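Local coordinates for protein Amy13K (Eubacterium rectale DSM 17629, PDB 6B3P) that binds malto-oligosaccharides, and so probably starch, through family 26 carbohydrate-binding modules of a surface-anchored alpha-amylase from a human gut bacterium, at residues I19-N24 against N53-S58. Residues are numbered along the deposited sequence; the frame is centred on the assembly and turned at random.
Sequences IYKETN and NSTDYS. With GLC (alpha-D-glucopyranose), chain C; GLC (alpha-D-glucopyranose), chain B; FMT (formic acid), chain Q; FMT (formic acid), chain V.
The carbonyl oxygen of Tyr20 is gripped by two donors: the backbone N of Ser58, in a nearly straight bond (Ser58 N to Tyr20 O 3.0 Å, 169° at the hydrogen), and a water. That water also accepts from Ser58 OG and donates to a formic acid molecule, probably from the crystallisation liquor, so it bridges the serine hydroxyl to the Tyr20 carbonyl. The return bond, from Tyr20 N to Ser58 O at 3.1 Å, completes an antiparallel hydrogen-bonded pair, and both bonds lie in the planes of their carbonyls. Side chains of this pair share one face of the sheet. There Tyr20 holds CG in the crowded position between its backbone N and carbonyl carbon (chi1 70°), which lays the ring across Ser58; Ser58 CB sits over one face, 3.6 Å from the ring centroid, in a CH-pi contact. A glucose of the bound glycan lies over the opposite face, its C6 3.7 Å from Tyr20 CD1, while Asp72 takes the phenolic OH in a hydrogen bond. An alanine at Tyr20 would probably cost the sugar this aromatic platform and take away the ring over Ser58 CB and the phenolic bond to Asp72. Beyond the strand, a type I' turn from Lys21 to Asn24 presents the backbone N of Thr23 to O6 of a second glucose at 3.0 Å. Lys21 starts with CG anti to its backbone N and then bends at chi2, bringing CB to 3.5 Å from Tyr57 CD2 and CG beside the Asp56 carbonyl oxygen. Ile19 CG2 meets Tyr57 CB at 3.7 Å, on the buried side with Met47 and Leu49. Strand 16-20 thus supplies an aromatic ring that strand 57-62 backs through Ser58, part of the glycan-binding platform of starch-binding beta-sandwich modules, here family CBM26.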
# COMPACT_ATOMS: atom_id res chain seq x y z
N ILE A 19 2.08 -6.29 -17.51
CA ILE A 19 3.51 -6.35 -17.26
C ILE A 19 4.04 -7.69 -17.76
O ILE A 19 3.41 -8.73 -17.52
CB ILE A 19 3.83 -6.18 -15.76
CG1 ILE A 19 3.36 -4.79 -15.29
CG2 ILE A 19 5.33 -6.36 -15.48
CD1 ILE A 19 3.33 -4.63 -13.78
N TYR A 20 5.17 -7.68 -18.46
CA TYR A 20 5.68 -8.91 -19.04
C TYR A 20 7.20 -8.96 -19.22
O TYR A 20 7.85 -7.94 -19.42
CB TYR A 20 5.02 -9.18 -20.39
CG TYR A 20 5.42 -8.22 -21.50
CD1 TYR A 20 6.53 -8.48 -22.30
CD2 TYR A 20 4.69 -7.07 -21.75
CE1 TYR A 20 6.89 -7.62 -23.32
CE2 TYR A 20 5.05 -6.20 -22.76
CZ TYR A 20 6.15 -6.48 -23.54
OH TYR A 20 6.54 -5.63 -24.56
N LYS A 21 7.73 -10.18 -19.13
CA LYS A 21 9.14 -10.46 -19.41
C LYS A 21 9.30 -11.93 -19.81
O LYS A 21 9.03 -12.82 -19.00
CB LYS A 21 10.02 -10.13 -18.21
CG LYS A 21 11.51 -10.40 -18.43
CD LYS A 21 12.10 -9.51 -19.52
CE LYS A 21 13.62 -9.64 -19.58
NZ LYS A 21 14.23 -8.88 -20.70
N GLU A 22 9.75 -12.17 -21.04
CA GLU A 22 9.96 -13.52 -21.55
C GLU A 22 8.75 -14.44 -21.30
O GLU A 22 8.91 -15.57 -20.84
CB GLU A 22 11.22 -14.14 -20.93
CG GLU A 22 12.50 -13.37 -21.23
CD GLU A 22 12.87 -13.37 -22.70
OE1 GLU A 22 12.28 -14.15 -23.47
OE2 GLU A 22 13.76 -12.58 -23.10
N THR A 23 7.57 -13.92 -21.62
CA THR A 23 6.29 -14.64 -21.46
C THR A 23 5.80 -14.73 -20.02
O THR A 23 4.69 -15.21 -19.78
CB THR A 23 6.35 -16.07 -22.03
OG1 THR A 23 7.12 -16.92 -21.16
CG2 THR A 23 6.94 -16.09 -23.44
N ASN A 24 6.61 -14.29 -19.06
CA ASN A 24 6.12 -14.15 -17.69
C ASN A 24 5.16 -12.97 -17.62
O ASN A 24 5.44 -11.93 -18.19
CB ASN A 24 7.28 -13.96 -16.70
CG ASN A 24 8.23 -15.15 -16.68
OD1 ASN A 24 9.44 -15.00 -16.88
ND2 ASN A 24 7.69 -16.33 -16.45
N ASN A 53 12.52 -9.53 -8.80
CA ASN A 53 13.50 -8.54 -9.24
C ASN A 53 14.70 -9.15 -9.96
O ASN A 53 15.72 -8.50 -10.13
CB ASN A 53 13.99 -7.70 -8.05
CG ASN A 53 14.95 -8.46 -7.14
OD1 ASN A 53 15.12 -9.68 -7.25
ND2 ASN A 53 15.56 -7.74 -6.20
N SER A 54 14.56 -10.41 -10.39
CA SER A 54 15.62 -11.06 -11.15
C SER A 54 15.80 -10.38 -12.50
O SER A 54 16.86 -10.48 -13.12
CB SER A 54 15.30 -12.54 -11.35
OG SER A 54 15.19 -13.22 -10.11
N THR A 55 14.76 -9.68 -12.96
CA THR A 55 14.75 -9.10 -14.30
C THR A 55 14.14 -7.71 -14.36
O THR A 55 13.51 -7.25 -13.41
CB THR A 55 13.97 -9.99 -15.29
OG1 THR A 55 12.58 -10.01 -14.92
CG2 THR A 55 14.52 -11.41 -15.31
N ASP A 56 14.34 -7.05 -15.49
CA ASP A 56 13.55 -5.89 -15.86
C ASP A 56 12.22 -6.39 -16.41
O ASP A 56 12.05 -7.59 -16.62
CB ASP A 56 14.27 -5.03 -16.90
CG ASP A 56 15.57 -4.45 -16.39
OD1 ASP A 56 15.69 -4.23 -15.16
OD2 ASP A 56 16.48 -4.21 -17.21
N TYR A 57 11.29 -5.48 -16.64
CA TYR A 57 10.02 -5.82 -17.27
C TYR A 57 9.58 -4.73 -18.24
O TYR A 57 10.15 -3.63 -18.26
CB TYR A 57 8.92 -6.03 -16.23
CG TYR A 57 9.17 -7.20 -15.30
CD1 TYR A 57 9.97 -7.06 -14.18
CD2 TYR A 57 8.59 -8.44 -15.55
CE1 TYR A 57 10.21 -8.12 -13.34
CE2 TYR A 57 8.82 -9.51 -14.70
CZ TYR A 57 9.63 -9.34 -13.60
OH TYR A 57 9.87 -10.40 -12.74
N SER A 58 8.58 -5.06 -19.04
CA SER A 58 7.92 -4.09 -19.90
C SER A 58 6.52 -3.82 -19.37
O SER A 58 5.88 -4.73 -18.83
CB SER A 58 7.85 -4.60 -21.34
OG SER A 58 9.14 -4.73 -21.89
C1 GLC C . 6.88 -9.82 -26.96
C2 GLC C . 7.41 -10.15 -28.33
C3 GLC C . 7.37 -11.66 -28.57
C4 GLC C . 8.07 -12.41 -27.45
C5 GLC C . 7.50 -11.96 -26.12
C6 GLC C . 8.24 -12.55 -24.94
O2 GLC C . 6.69 -9.49 -29.32
O3 GLC C . 7.95 -11.93 -29.81
O4 GLC C . 8.02 -13.84 -27.66
O5 GLC C . 7.60 -10.57 -26.00
O6 GLC C . 7.89 -11.89 -23.75
C1 GLC B . 2.28 -7.71 -25.64
C2 GLC B . 3.27 -7.02 -26.53
C3 GLC B . 4.19 -8.01 -27.22
C4 GLC B . 4.77 -8.99 -26.21
C5 GLC B . 3.68 -9.57 -25.33
C6 GLC B . 4.18 -10.52 -24.25
O2 GLC B . 2.56 -6.25 -27.44
O3 GLC B . 5.19 -7.35 -27.93
O4 GLC B . 5.47 -9.98 -26.92
O5 GLC B . 2.97 -8.53 -24.74
O6 GLC B . 3.16 -11.10 -23.48
C FMT Q . 16.68 -8.13 -17.73
O1 FMT Q . 16.95 -7.28 -16.88
O2 FMT Q . 16.24 -9.22 -17.43
C FMT V . 9.94 -9.57 -23.64
O1 FMT V . 9.97 -9.64 -22.43
O2 FMT V . 10.73 -10.19 -24.33
O HOH W 1 9.89 -7.27 -21.32
O HOH W 2 11.22 -12.48 -15.69